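Long-range contacts in serine protease pet (Escherichia coli, PDB 4OM9), which acts as a secreted autotransporter serine protease and enterotoxin of enteroaggregative E. coli, with alpha-fodrin as a probable target: residues T88-I93 with K109-T114; N81-G86 with Q105-Y110; A58-G63 with R115-S120. One frame throughout, in Å; residues are numbered along the deposited sequence.

Contact 1: T88-I93 with K109-T114; sequences TQYTQI and KYVVET
The carboxylate of Glu-113 takes a hydroxyl on each oxygen. Tyr-90 OH donates to Glu-113 OE1 over 2.7 Å, on the syn lone pair, and ring and carboxylate meet tip to tip with their planes 82° apart. Thr-88 OG1 donates to Glu-113 OE2, also at 2.7 Å and on the syn side, 19° out of the carboxylate plane. The Glu-113 chain bends at chi2 (66°), which turns CD back toward the strand. Two outside groups join here: Tyr-398 OH bonds to Glu-113 OE2, and Lys-380 NZ bonds to Thr-88 OG1. Further out, the Tyr-90 ring packs on the loop. Val-111 CG2 sits over the centre of one ring face, a CH-pi contact 4.0 Å from the centroid. Tyr-110 O lies at the ring edge, 3.3 Å from Tyr-90 CE2. Lys-109 O approaches obliquely, 3.6 Å from Tyr-90 CD2. The Lys-109 amine leads away to Asp-359 and Ala-360 O. Strand 88-97 thus holds the loop after strand 102-107 through one carboxylate. Its two oxygens are engaged by separate hydroxyls, which should fix its rotation. The nearby Lys-380 would be expected to favour the charged carboxylate.

Contact 2: N81-G86 with Q105-Y110; sequences NYQTYG and QRLNKY
Gln-83 and Gln-105 carry the polar part of this contact. Their side chains meet tip to tip, with the amide planes 47° apart. Gln-83 NE2 donates to Gln-105 OE1 over 2.8 Å, but the bond is weak, with an N-H...acceptor angle of 123°. Within its own strand, Tyr-85 OH donates to Gln-83 OE1 at 2.8 Å and holds that end of the amide. Besides its weak bond, Gln-83 NE2 has one to Ala-80 O. Gln-105 NE2 bonds to Ala-80 O and Gln-92 OE1. The packing part belongs to Leu-107. Its side chain crosses that of Gln-83 at about a right angle, with its methyls against the amide. Leu-107 CD2 lies 3.6 Å from Gln-83 CD, and Leu-107 CD1 is 3.5 Å from Gln-83 OE1. A looser apolar contact of 4.3 Å joins Leu-107 CD1 to Tyr-85 CE1. Gln-83 is extended beyond CG, which carries CD out toward Leu-107. Strands 82-85 and 102-107 both pair with strand 88-97 and are not themselves neighbours. The axes of residues 82-85 and 105-107 come within 9.7 Å, at 64°. Side chains meeting across an intervening strand fit a strongly curved antiparallel sheet, as in the beta-barrels of clan PA serine proteases.

Contact 3: A58-G63 with R115-S120; sequences AATSIG and RGADTS
Ser-61 and Ala-117 are joined by a backbone hydrogen bond, Ala-117 N to Ser-61 O, at 2.8 Å and 161°. Next to it the two segments come very close. Gly-63 and Gly-116 have their CA atoms 4.0 Å apart. Gly-63 CA is 3.2 Å from Arg-115 O, and Gly-116 CA is 3.3 Å from Ser-61 O. The backbones can pass this closely because neither Gly-63 nor Gly-116 has a side chain. Both residues also have positive phi angles that suit glycine. Aliphatic groups pack beside this. The methyls Thr-60 CG2 and Ala-117 CB touch at 3.9 Å. The Ile-62 CG1 methylene presses on the Thr-119 CG2 methyl at 3.4 Å, tighter than usual for two carbons. Thr-119 CG2 stands anti to the carbonyl carbon, beside the backbone N, where it meets Ile-62. Further out, an Asx turn shapes the loop. Asp-118 OD1 accepts from Ser-120 N and from Ser-120 OG, while Asp-118 OD2 forms a salt bridge to Lys-221. Gly-116 N is held by Thr-114 OG1. Strand 60-63 is an outermost strand of its five-stranded antiparallel sheet, paired with strand 66-70. The loop lies against it and against strand 221-232 of the second sheet, where Leu-224 meets both Ile-62 and Ala-117. Tyr-213 of strand 211-216 touches Thr-60 and Ala-117.

How the contacts relate
All three contacts involve the same five-stranded antiparallel sheet of the protease region. Contacts 1 and 2 are buried, and their centres are about 3 Å apart. They share Lys-109 and Tyr-110 and are tied by backbone pairing of Tyr-90 with Gln-83. Contact 3 is partly buried, about 12 Å from either. It closes a longer loop in which the other two are nested. The chemistry changes with place. Contact 1 relies on a carboxylate that is probably charged, beside the strands of the beta-helix. Contact 2 uses neutral amides inside the sheet's curve. Contact 3 depends on backbone and glycines where the two protease sheets meet. Tyr-85 and Ser-61 pack where contacts 2 and 3 adjoin.

Contact 1: T88-I93 with K109-T114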
ATOM      1  N   THR A  88      14.814  -7.229 -23.476  1.00 34.06           N
ATOM      2  CA  THR A  88      15.439  -6.824 -24.733  1.00 35.65           C
ATOM      3  C   THR A  88      16.896  -7.237 -24.809  1.00 33.05           C
ATOM      4  O   THR A  88      17.633  -7.111 -23.824  1.00 32.85           O
ATOM      5  CB  THR A  88      15.331  -5.309 -24.936  1.00 32.81           C
ATOM      6  OG1 THR A  88      13.974  -4.897 -24.698  1.00 33.00           O
ATOM      7  CG2 THR A  88      15.771  -4.927 -26.359  1.00 33.19           C
ATOM      8  N   GLN A  89      17.284  -7.742 -25.982  1.00 37.55           N
ATOM      9  CA  GLN A  89      18.650  -8.159 -26.281  1.00 39.66           C
ATOM     10  C   GLN A  89      19.394  -7.103 -27.086  1.00 34.82           C
ATOM     11  O   GLN A  89      18.873  -6.562 -28.044  1.00 34.71           O
ATOM     12  CB  GLN A  89      18.662  -9.480 -27.053  1.00 39.96           C
ATOM     13  CG  GLN A  89      18.610 -10.724 -26.186  1.00 50.96           C
ATOM     14  CD  GLN A  89      17.343 -10.821 -25.360  1.00 56.97           C
ATOM     15  OE1 GLN A  89      17.390 -10.906 -24.123  1.00 58.10           O
ATOM     16  NE2 GLN A  89      16.198 -10.816 -26.037  1.00 59.41           N
ATOM     17  N   TYR A  90      20.624  -6.819 -26.697  1.00 33.34           N
ATOM     18  CA  TYR A  90      21.410  -5.830 -27.398  1.00 33.32           C
ATOM     19  C   TYR A  90      22.764  -6.435 -27.779  1.00 36.31           C
ATOM     20  O   TYR A  90      23.311  -7.307 -27.077  1.00 34.13           O
ATOM     21  CB  TYR A  90      21.612  -4.577 -26.543  1.00 32.52           C
ATOM     22  CG  TYR A  90      20.339  -3.886 -26.120  1.00 32.20           C
ATOM     23  CD1 TYR A  90      19.672  -4.258 -24.952  1.00 31.83           C
ATOM     24  CD2 TYR A  90      19.807  -2.843 -26.876  1.00 32.41           C
ATOM     25  CE1 TYR A  90      18.518  -3.625 -24.562  1.00 31.67           C
ATOM     26  CE2 TYR A  90      18.642  -2.196 -26.489  1.00 32.28           C
ATOM     27  CZ  TYR A  90      17.999  -2.591 -25.343  1.00 31.91           C
ATOM     28  OH  TYR A  90      16.840  -1.947 -24.962  1.00 31.92           O
ATOM     29  N   THR A  91      23.301  -5.967 -28.898  1.00 34.28           N
ATOM     30  CA  THR A  91      24.538  -6.518 -29.413  1.00 34.94           C
ATOM     31  C   THR A  91      25.576  -5.410 -29.555  1.00 34.78           C
ATOM     32  O   THR A  91      25.276  -4.350 -30.104  1.00 34.74           O
ATOM     33  CB  THR A  91      24.291  -7.230 -30.763  1.00 36.44           C
ATOM     34  OG1 THR A  91      23.582  -8.455 -30.524  1.00 39.88           O
ATOM     35  CG2 THR A  91      25.611  -7.533 -31.487  1.00 36.92           C
ATOM     36  N   GLN A  92      26.778  -5.643 -29.032  1.00 34.77           N
ATOM     37  CA  GLN A  92      27.905  -4.743 -29.264  1.00 34.87           C
ATOM     38  C   GLN A  92      28.257  -4.753 -30.757  1.00 35.95           C
ATOM     39  O   GLN A  92      28.513  -5.811 -31.318  1.00 36.79           O
ATOM     40  CB  GLN A  92      29.129  -5.160 -28.430  1.00 34.85           C
ATOM     41  CG  GLN A  92      30.421  -4.433 -28.797  1.00 35.24           C
ATOM     42  CD  GLN A  92      31.692  -5.150 -28.291  1.00 35.67           C
ATOM     43  OE1 GLN A  92      31.811  -5.460 -27.108  1.00 36.12           O
ATOM     44  NE2 GLN A  92      32.637  -5.411 -29.199  1.00 37.53           N
ATOM     45  N   ILE A  93      28.269  -3.596 -31.403  1.00 36.07           N
ATOM     46  CA  ILE A  93      28.641  -3.584 -32.811  1.00 37.22           C
ATOM     47  C   ILE A  93      29.873  -2.732 -33.049  1.00 37.59           C
ATOM     48  O   ILE A  93      30.371  -2.663 -34.155  1.00 38.65           O
ATOM     49  CB  ILE A  93      27.466  -3.099 -33.731  1.00 37.51           C
ATOM     50  CG1 ILE A  93      26.943  -1.728 -33.293  1.00 36.81           C
ATOM     51  CG2 ILE A  93      26.372  -4.132 -33.754  1.00 37.52           C
ATOM     52  CD1 ILE A  93      27.498  -0.576 -34.114  1.00 37.48           C
ATOM     53  N   LYS A 109      21.315  -1.106 -30.772  1.00 37.65           N
ATOM     54  CA  LYS A 109      20.098  -0.291 -30.577  1.00 37.72           C
ATOM     55  C   LYS A 109      20.107   0.508 -29.275  1.00 36.44           C
ATOM     56  O   LYS A 109      20.879   0.210 -28.375  1.00 33.74           O
ATOM     57  CB  LYS A 109      18.841  -1.171 -30.607  1.00 36.49           C
ATOM     58  CG  LYS A 109      18.430  -1.637 -32.006  1.00 43.87           C
ATOM     59  CD  LYS A 109      17.251  -2.595 -31.917  1.00 43.01           C
ATOM     60  CE  LYS A 109      16.017  -2.051 -32.635  1.00 44.50           C
ATOM     61  NZ  LYS A 109      14.813  -2.884 -32.318  1.00 44.57           N
ATOM     62  N   TYR A 110      19.258   1.529 -29.188  1.00 33.68           N
ATOM     63  CA  TYR A 110      19.185   2.346 -27.978  1.00 33.13           C
ATOM     64  C   TYR A 110      18.588   1.531 -26.838  1.00 32.51           C
ATOM     65  O   TYR A 110      17.553   0.883 -27.010  1.00 32.72           O
ATOM     66  CB  TYR A 110      18.334   3.608 -28.183  1.00 33.66           C
ATOM     67  CG  TYR A 110      18.830   4.566 -29.230  1.00 34.44           C
ATOM     68  CD1 TYR A 110      20.178   4.616 -29.581  1.00 34.46           C
ATOM     69  CD2 TYR A 110      17.940   5.428 -29.881  1.00 35.31           C
ATOM     70  CE1 TYR A 110      20.618   5.507 -30.570  1.00 38.41           C
ATOM     71  CE2 TYR A 110      18.365   6.312 -30.843  1.00 36.18           C
ATOM     72  CZ  TYR A 110      19.705   6.355 -31.202  1.00 41.00           C
ATOM     73  OH  TYR A 110      20.117   7.248 -32.190  1.00 37.37           O
ATOM     74  N   VAL A 111      19.219   1.578 -25.673  1.00 31.87           N
ATOM     75  CA  VAL A 111      18.684   0.857 -24.528  1.00 31.41           C
ATOM     76  C   VAL A 111      17.439   1.528 -23.950  1.00 31.51           C
ATOM     77  O   VAL A 111      17.455   2.691 -23.540  1.00 31.56           O
ATOM     78  CB  VAL A 111      19.729   0.702 -23.430  1.00 30.82           C
ATOM     79  CG1 VAL A 111      19.103   0.036 -22.175  1.00 30.47           C
ATOM     80  CG2 VAL A 111      20.873  -0.125 -23.959  1.00 30.86           C
ATOM     81  N   VAL A 112      16.361   0.770 -23.897  1.00 31.68           N
ATOM     82  CA  VAL A 112      15.093   1.313 -23.458  1.00 31.96           C
ATOM     83  C   VAL A 112      14.922   1.189 -21.927  1.00 31.54           C
ATOM     84  O   VAL A 112      14.270   2.028 -21.313  1.00 31.75           O
ATOM     85  CB  VAL A 112      13.942   0.614 -24.227  1.00 32.53           C
ATOM     86  CG1 VAL A 112      12.638   0.685 -23.494  1.00 33.11           C
ATOM     87  CG2 VAL A 112      13.791   1.235 -25.596  1.00 33.40           C
ATOM     88  N   GLU A 113      15.542   0.182 -21.316  1.00 31.09           N
ATOM     89  CA  GLU A 113      15.251  -0.168 -19.899  1.00 30.85           C
ATOM     90  C   GLU A 113      15.860   0.736 -18.833  1.00 30.54           C
ATOM     91  O   GLU A 113      15.298   0.861 -17.751  1.00 30.60           O
ATOM     92  CB  GLU A 113      15.693  -1.608 -19.599  1.00 30.66           C
ATOM     93  CG  GLU A 113      14.887  -2.686 -20.339  1.00 31.13           C
ATOM     94  CD  GLU A 113      15.074  -2.664 -21.869  1.00 31.42           C
ATOM     95  OE1 GLU A 113      15.979  -1.955 -22.377  1.00 31.25           O
ATOM     96  OE2 GLU A 113      14.294  -3.362 -22.555  1.00 31.93           O
ATOM     97  N   THR A 114      17.017   1.333 -19.104  1.00 31.50           N
ATOM     98  CA  THR A 114      17.686   2.154 -18.099  1.00 32.70           C
ATOM     99  C   THR A 114      18.271   3.392 -18.733  1.00 35.45           C
ATOM    100  O   THR A 114      18.591   3.388 -19.924  1.00 36.90           O
ATOM    101  CB  THR A 114      18.796   1.373 -17.356  1.00 32.90           C
ATOM    102  OG1 THR A 114      19.637   2.290 -16.642  1.00 36.03           O
ATOM    103  CG2 THR A 114      19.648   0.566 -18.317  1.00 31.03           C
TER

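Contact 2: N81-G86 with Q105-Y110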
ATOM      1  N   ASN A  81      29.501  -9.040 -25.058  1.00 35.08           N
ATOM      2  CA  ASN A  81      29.135  -8.768 -26.457  1.00 37.46           C
ATOM      3  C   ASN A  81      27.611  -8.859 -26.689  1.00 35.88           C
ATOM      4  O   ASN A  81      27.088  -8.270 -27.618  1.00 35.52           O
ATOM      5  CB  ASN A  81      29.870  -9.728 -27.416  1.00 40.42           C
ATOM      6  CG  ASN A  81      31.334  -9.317 -27.669  1.00 40.54           C
ATOM      7  OD1 ASN A  81      31.696  -8.927 -28.785  1.00 48.59           O
ATOM      8  ND2 ASN A  81      32.168  -9.394 -26.640  1.00 40.59           N
ATOM      9  N   TYR A  82      26.920  -9.616 -25.844  1.00 42.39           N
ATOM     10  CA  TYR A  82      25.479  -9.820 -25.951  1.00 43.89           C
ATOM     11  C   TYR A  82      24.840  -9.385 -24.639  1.00 35.48           C
ATOM     12  O   TYR A  82      25.071  -9.985 -23.596  1.00 38.19           O
ATOM     13  CB  TYR A  82      25.154 -11.288 -26.258  1.00 48.36           C
ATOM     14  CG  TYR A  82      25.926 -11.851 -27.439  1.00 62.41           C
ATOM     15  CD1 TYR A  82      26.167 -11.081 -28.564  1.00 60.91           C
ATOM     16  CD2 TYR A  82      26.422 -13.150 -27.418  1.00 66.82           C
ATOM     17  CE1 TYR A  82      26.870 -11.585 -29.644  1.00 74.02           C
ATOM     18  CE2 TYR A  82      27.127 -13.666 -28.490  1.00 65.66           C
ATOM     19  CZ  TYR A  82      27.348 -12.879 -29.606  1.00 74.90           C
ATOM     20  OH  TYR A  82      28.048 -13.374 -30.689  1.00 78.85           O
ATOM     21  N   GLN A  83      24.066  -8.315 -24.686  1.00 33.29           N
ATOM     22  CA  GLN A  83      23.563  -7.713 -23.465  1.00 32.47           C
ATOM     23  C   GLN A  83      22.050  -7.761 -23.394  1.00 32.38           C
ATOM     24  O   GLN A  83      21.348  -7.464 -24.374  1.00 32.60           O
ATOM     25  CB  GLN A  83      24.059  -6.274 -23.346  1.00 31.84           C
ATOM     26  CG  GLN A  83      25.556  -6.198 -23.457  1.00 32.03           C
ATOM     27  CD  GLN A  83      26.112  -4.842 -23.121  1.00 31.50           C
ATOM     28  OE1 GLN A  83      25.370  -3.920 -22.765  1.00 30.99           O
ATOM     29  NE2 GLN A  83      27.431  -4.702 -23.242  1.00 31.73           N
ATOM     30  N   THR A  84      21.560  -8.145 -22.226  1.00 32.18           N
ATOM     31  CA  THR A  84      20.140  -8.172 -21.957  1.00 32.15           C
ATOM     32  C   THR A  84      19.781  -7.160 -20.885  1.00 31.45           C
ATOM     33  O   THR A  84      20.377  -7.150 -19.803  1.00 31.17           O
ATOM     34  CB  THR A  84      19.684  -9.555 -21.500  1.00 32.77           C
ATOM     35  OG1 THR A  84      19.792 -10.472 -22.584  1.00 35.99           O
ATOM     36  CG2 THR A  84      18.231  -9.515 -21.016  1.00 32.76           C
ATOM     37  N   TYR A  85      18.824  -6.294 -21.205  1.00 31.29           N
ATOM     38  CA  TYR A  85      18.176  -5.473 -20.200  1.00 30.89           C
ATOM     39  C   TYR A  85      16.675  -5.716 -20.336  1.00 33.76           C
ATOM     40  O   TYR A  85      16.124  -5.605 -21.451  1.00 36.62           O
ATOM     41  CB  TYR A  85      18.501  -3.994 -20.369  1.00 30.49           C
ATOM     42  CG  TYR A  85      19.975  -3.639 -20.461  1.00 30.29           C
ATOM     43  CD1 TYR A  85      20.661  -3.737 -21.667  1.00 30.50           C
ATOM     44  CD2 TYR A  85      20.674  -3.167 -19.352  1.00 29.98           C
ATOM     45  CE1 TYR A  85      22.002  -3.390 -21.763  1.00 30.39           C
ATOM     46  CE2 TYR A  85      22.015  -2.821 -19.441  1.00 29.71           C
ATOM     47  CZ  TYR A  85      22.672  -2.934 -20.655  1.00 29.99           C
ATOM     48  OH  TYR A  85      24.011  -2.587 -20.760  1.00 29.97           O
ATOM     49  N   GLY A  86      16.023  -6.055 -19.222  1.00 31.33           N
ATOM     50  CA  GLY A  86      14.628  -6.461 -19.249  1.00 31.84           C
ATOM     51  C   GLY A  86      14.374  -7.538 -20.282  1.00 32.47           C
ATOM     52  O   GLY A  86      15.067  -8.550 -20.307  1.00 32.72           O
ATOM     53  N   GLN A 105      31.596   0.583 -25.336  1.00 32.76           N
ATOM     54  CA  GLN A 105      30.875  -0.215 -26.302  1.00 33.08           C
ATOM     55  C   GLN A 105      29.742   0.573 -26.946  1.00 33.05           C
ATOM     56  O   GLN A 105      29.064   1.374 -26.280  1.00 32.52           O
ATOM     57  CB  GLN A 105      30.288  -1.469 -25.639  1.00 32.71           C
ATOM     58  CG  GLN A 105      31.288  -2.501 -25.128  1.00 32.99           C
ATOM     59  CD  GLN A 105      30.575  -3.643 -24.412  1.00 32.72           C
ATOM     60  OE1 GLN A 105      29.884  -3.428 -23.413  1.00 32.02           O
ATOM     61  NE2 GLN A 105      30.714  -4.853 -24.935  1.00 33.40           N
ATOM     62  N   ARG A 106      29.544   0.335 -28.245  1.00 33.76           N
ATOM     63  CA  ARG A 106      28.367   0.811 -28.947  1.00 33.89           C
ATOM     64  C   ARG A 106      27.455  -0.380 -29.199  1.00 33.89           C
ATOM     65  O   ARG A 106      27.842  -1.334 -29.884  1.00 34.50           O
ATOM     66  CB  ARG A 106      28.741   1.490 -30.279  1.00 34.86           C
ATOM     67  CG  ARG A 106      27.547   1.782 -31.213  1.00 35.27           C
ATOM     68  CD  ARG A 106      26.863   3.135 -30.922  1.00 35.10           C
ATOM     69  NE  ARG A 106      25.633   3.277 -31.699  1.00 35.52           N
ATOM     70  CZ  ARG A 106      24.972   4.415 -31.911  1.00 36.07           C
ATOM     71  NH1 ARG A 106      25.405   5.563 -31.406  1.00 35.86           N
ATOM     72  NH2 ARG A 106      23.853   4.394 -32.641  1.00 36.34           N
ATOM     73  N   LEU A 107      26.239  -0.317 -28.680  1.00 33.35           N
ATOM     74  CA  LEU A 107      25.278  -1.381 -28.887  1.00 33.42           C
ATOM     75  C   LEU A 107      24.475  -1.130 -30.163  1.00 34.11           C
ATOM     76  O   LEU A 107      24.321   0.013 -30.590  1.00 34.33           O
ATOM     77  CB  LEU A 107      24.365  -1.497 -27.665  1.00 32.64           C
ATOM     78  CG  LEU A 107      25.019  -1.910 -26.331  1.00 32.06           C
ATOM     79  CD1 LEU A 107      24.045  -1.760 -25.171  1.00 31.41           C
ATOM     80  CD2 LEU A 107      25.567  -3.342 -26.393  1.00 32.41           C
ATOM     81  N   ASN A 108      23.963  -2.194 -30.772  1.00 34.58           N
ATOM     82  CA  ASN A 108      23.214  -2.079 -32.032  1.00 36.08           C
ATOM     83  C   ASN A 108      21.937  -1.202 -31.955  1.00 35.20           C
ATOM     84  O   ASN A 108      21.548  -0.623 -32.965  1.00 35.92           O
ATOM     85  CB  ASN A 108      22.827  -3.471 -32.545  1.00 35.95           C
ATOM     86  CG  ASN A 108      21.922  -4.196 -31.585  1.00 35.37           C
ATOM     87  OD1 ASN A 108      22.086  -4.080 -30.371  1.00 34.55           O
ATOM     88  ND2 ASN A 108      20.939  -4.924 -32.114  1.00 40.69           N
ATOM     89  N   LYS A 109      21.315  -1.106 -30.772  1.00 37.65           N
ATOM     90  CA  LYS A 109      20.098  -0.291 -30.577  1.00 37.72           C
ATOM     91  C   LYS A 109      20.107   0.508 -29.275  1.00 36.44           C
ATOM     92  O   LYS A 109      20.879   0.210 -28.375  1.00 33.74           O
ATOM     93  CB  LYS A 109      18.841  -1.171 -30.607  1.00 36.49           C
ATOM     94  CG  LYS A 109      18.430  -1.637 -32.006  1.00 43.87           C
ATOM     95  CD  LYS A 109      17.251  -2.595 -31.917  1.00 43.01           C
ATOM     96  CE  LYS A 109      16.017  -2.051 -32.635  1.00 44.50           C
ATOM     97  NZ  LYS A 109      14.813  -2.884 -32.318  1.00 44.57           N
ATOM     98  N   TYR A 110      19.258   1.529 -29.188  1.00 33.68           N
ATOM     99  CA  TYR A 110      19.185   2.346 -27.978  1.00 33.13           C
ATOM    100  C   TYR A 110      18.588   1.531 -26.838  1.00 32.51           C
ATOM    101  O   TYR A 110      17.553   0.883 -27.010  1.00 32.72           O
ATOM    102  CB  TYR A 110      18.334   3.608 -28.183  1.00 33.66           C
ATOM    103  CG  TYR A 110      18.830   4.566 -29.230  1.00 34.44           C
ATOM    104  CD1 TYR A 110      20.178   4.616 -29.581  1.00 34.46           C
ATOM    105  CD2 TYR A 110      17.940   5.428 -29.881  1.00 35.31           C
ATOM    106  CE1 TYR A 110      20.618   5.507 -30.570  1.00 38.41           C
ATOM    107  CE2 TYR A 110      18.365   6.312 -30.843  1.00 36.18           C
ATOM    108  CZ  TYR A 110      19.705   6.355 -31.202  1.00 41.00           C
ATOM    109  OH  TYR A 110      20.117   7.248 -32.190  1.00 37.37           O
TER

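Contact 3: A58-G63 with R115-S120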
ATOM      1  N   ALA A  58      27.978  -8.495 -16.507  1.00 31.39           N
ATOM      2  CA  ALA A  58      29.323  -8.300 -17.014  1.00 34.97           C
ATOM      3  C   ALA A  58      29.528  -6.930 -17.676  1.00 34.14           C
ATOM      4  O   ALA A  58      30.658  -6.554 -17.994  1.00 31.69           O
ATOM      5  CB  ALA A  58      29.687  -9.413 -17.973  1.00 35.71           C
ATOM      6  N   ALA A  59      28.460  -6.166 -17.856  1.00 27.66           N
ATOM      7  CA  ALA A  59      28.628  -4.819 -18.388  1.00 27.42           C
ATOM      8  C   ALA A  59      27.630  -3.882 -17.747  1.00 27.52           C
ATOM      9  O   ALA A  59      26.709  -4.326 -17.093  1.00 27.79           O
ATOM     10  CB  ALA A  59      28.477  -4.801 -19.952  1.00 26.48           C
ATOM     11  N   THR A  60      27.819  -2.587 -17.969  1.00 30.69           N
ATOM     12  CA  THR A  60      26.982  -1.544 -17.406  1.00 31.52           C
ATOM     13  C   THR A  60      26.552  -0.508 -18.450  1.00 32.18           C
ATOM     14  O   THR A  60      27.409   0.118 -19.083  1.00 29.94           O
ATOM     15  CB  THR A  60      27.716  -0.802 -16.289  1.00 31.08           C
ATOM     16  OG1 THR A  60      28.116  -1.740 -15.293  1.00 31.40           O
ATOM     17  CG2 THR A  60      26.816   0.252 -15.670  1.00 31.33           C
ATOM     18  N   SER A  61      25.245  -0.285 -18.571  1.00 29.27           N
ATOM     19  CA  SER A  61      24.730   0.717 -19.489  1.00 29.41           C
ATOM     20  C   SER A  61      25.139   2.114 -19.063  1.00 29.41           C
ATOM     21  O   SER A  61      25.144   2.439 -17.882  1.00 29.22           O
ATOM     22  CB  SER A  61      23.197   0.659 -19.601  1.00 29.43           C
ATOM     23  OG  SER A  61      22.707   1.853 -20.191  1.00 29.66           O
ATOM     24  N   ILE A  62      25.447   2.948 -20.049  1.00 29.74           N
ATOM     25  CA  ILE A  62      25.942   4.293 -19.801  1.00 31.50           C
ATOM     26  C   ILE A  62      24.948   5.265 -20.471  1.00 31.06           C
ATOM     27  O   ILE A  62      25.151   6.478 -20.559  1.00 32.75           O
ATOM     28  CB  ILE A  62      27.443   4.351 -20.261  1.00 31.74           C
ATOM     29  CG1 ILE A  62      28.322   4.298 -19.029  1.00 30.19           C
ATOM     30  CG2 ILE A  62      27.849   5.499 -21.184  1.00 32.61           C
ATOM     31  CD1 ILE A  62      28.209   2.990 -18.364  1.00 34.10           C
ATOM     32  N   GLY A  63      23.806   4.702 -20.854  1.00 30.30           N
ATOM     33  CA  GLY A  63      22.731   5.455 -21.469  1.00 30.75           C
ATOM     34  C   GLY A  63      22.787   5.375 -22.978  1.00 31.22           C
ATOM     35  O   GLY A  63      23.864   5.379 -23.572  1.00 31.40           O
ATOM     36  N   ARG A 115      18.397   4.467 -17.960  1.00 31.03           N
ATOM     37  CA  ARG A 115      19.004   5.678 -18.501  1.00 33.19           C
ATOM     38  C   ARG A 115      20.525   5.627 -18.360  1.00 34.21           C
ATOM     39  O   ARG A 115      21.229   6.528 -18.835  1.00 31.34           O
ATOM     40  CB  ARG A 115      18.439   6.933 -17.838  1.00 32.87           C
ATOM     41  CG  ARG A 115      17.136   7.433 -18.477  1.00 33.95           C
ATOM     42  CD  ARG A 115      15.976   6.542 -18.113  1.00 31.92           C
ATOM     43  NE  ARG A 115      15.699   6.629 -16.680  1.00 34.98           N
ATOM     44  CZ  ARG A 115      15.148   5.663 -15.940  1.00 36.88           C
ATOM     45  NH1 ARG A 115      14.808   4.492 -16.474  1.00 34.99           N
ATOM     46  NH2 ARG A 115      14.955   5.869 -14.647  1.00 36.45           N
ATOM     47  N   GLY A 116      21.021   4.560 -17.739  1.00 29.86           N
ATOM     48  CA  GLY A 116      22.450   4.297 -17.666  1.00 29.61           C
ATOM     49  C   GLY A 116      23.112   4.852 -16.416  1.00 29.54           C
ATOM     50  O   GLY A 116      22.514   5.640 -15.690  1.00 30.54           O
ATOM     51  N   ALA A 117      24.350   4.452 -16.153  1.00 30.88           N
ATOM     52  CA  ALA A 117      25.018   4.927 -14.943  1.00 31.87           C
ATOM     53  C   ALA A 117      25.617   6.313 -15.179  1.00 31.18           C
ATOM     54  O   ALA A 117      25.927   6.668 -16.318  1.00 29.98           O
ATOM     55  CB  ALA A 117      26.087   3.936 -14.492  1.00 29.13           C
ATOM     56  N   ASP A 118      25.760   7.091 -14.103  1.00 29.99           N
ATOM     57  CA  ASP A 118      26.419   8.395 -14.162  1.00 30.52           C
ATOM     58  C   ASP A 118      27.916   8.206 -14.418  1.00 30.49           C
ATOM     59  O   ASP A 118      28.557   7.400 -13.764  1.00 30.20           O
ATOM     60  CB  ASP A 118      26.182   9.171 -12.860  1.00 32.78           C
ATOM     61  CG  ASP A 118      26.962  10.488 -12.798  1.00 38.07           C
ATOM     62  OD1 ASP A 118      28.205  10.469 -12.622  1.00 35.60           O
ATOM     63  OD2 ASP A 118      26.324  11.552 -12.902  1.00 40.22           O
ATOM     64  N   THR A 119      28.461   8.963 -15.362  1.00 30.93           N
ATOM     65  CA  THR A 119      29.854   8.826 -15.792  1.00 33.43           C
ATOM     66  C   THR A 119      30.738  10.014 -15.407  1.00 35.06           C
ATOM     67  O   THR A 119      31.679  10.336 -16.124  1.00 32.63           O
ATOM     68  CB  THR A 119      29.953   8.676 -17.337  1.00 35.32           C
ATOM     69  OG1 THR A 119      29.151   9.695 -17.955  1.00 32.03           O
ATOM     70  CG2 THR A 119      29.455   7.313 -17.793  1.00 30.71           C
ATOM     71  N   SER A 120      30.447  10.667 -14.289  1.00 37.18           N
ATOM     72  CA  SER A 120      31.215  11.849 -13.907  1.00 39.91           C
ATOM     73  C   SER A 120      32.442  11.561 -13.007  1.00 45.83           C
ATOM     74  O   SER A 120      32.942  12.466 -12.331  1.00 43.80           O
ATOM     75  CB  SER A 120      30.299  12.842 -13.203  1.00 33.89           C
ATOM     76  OG  SER A 120      29.971  12.354 -11.915  1.00 37.68           O
TER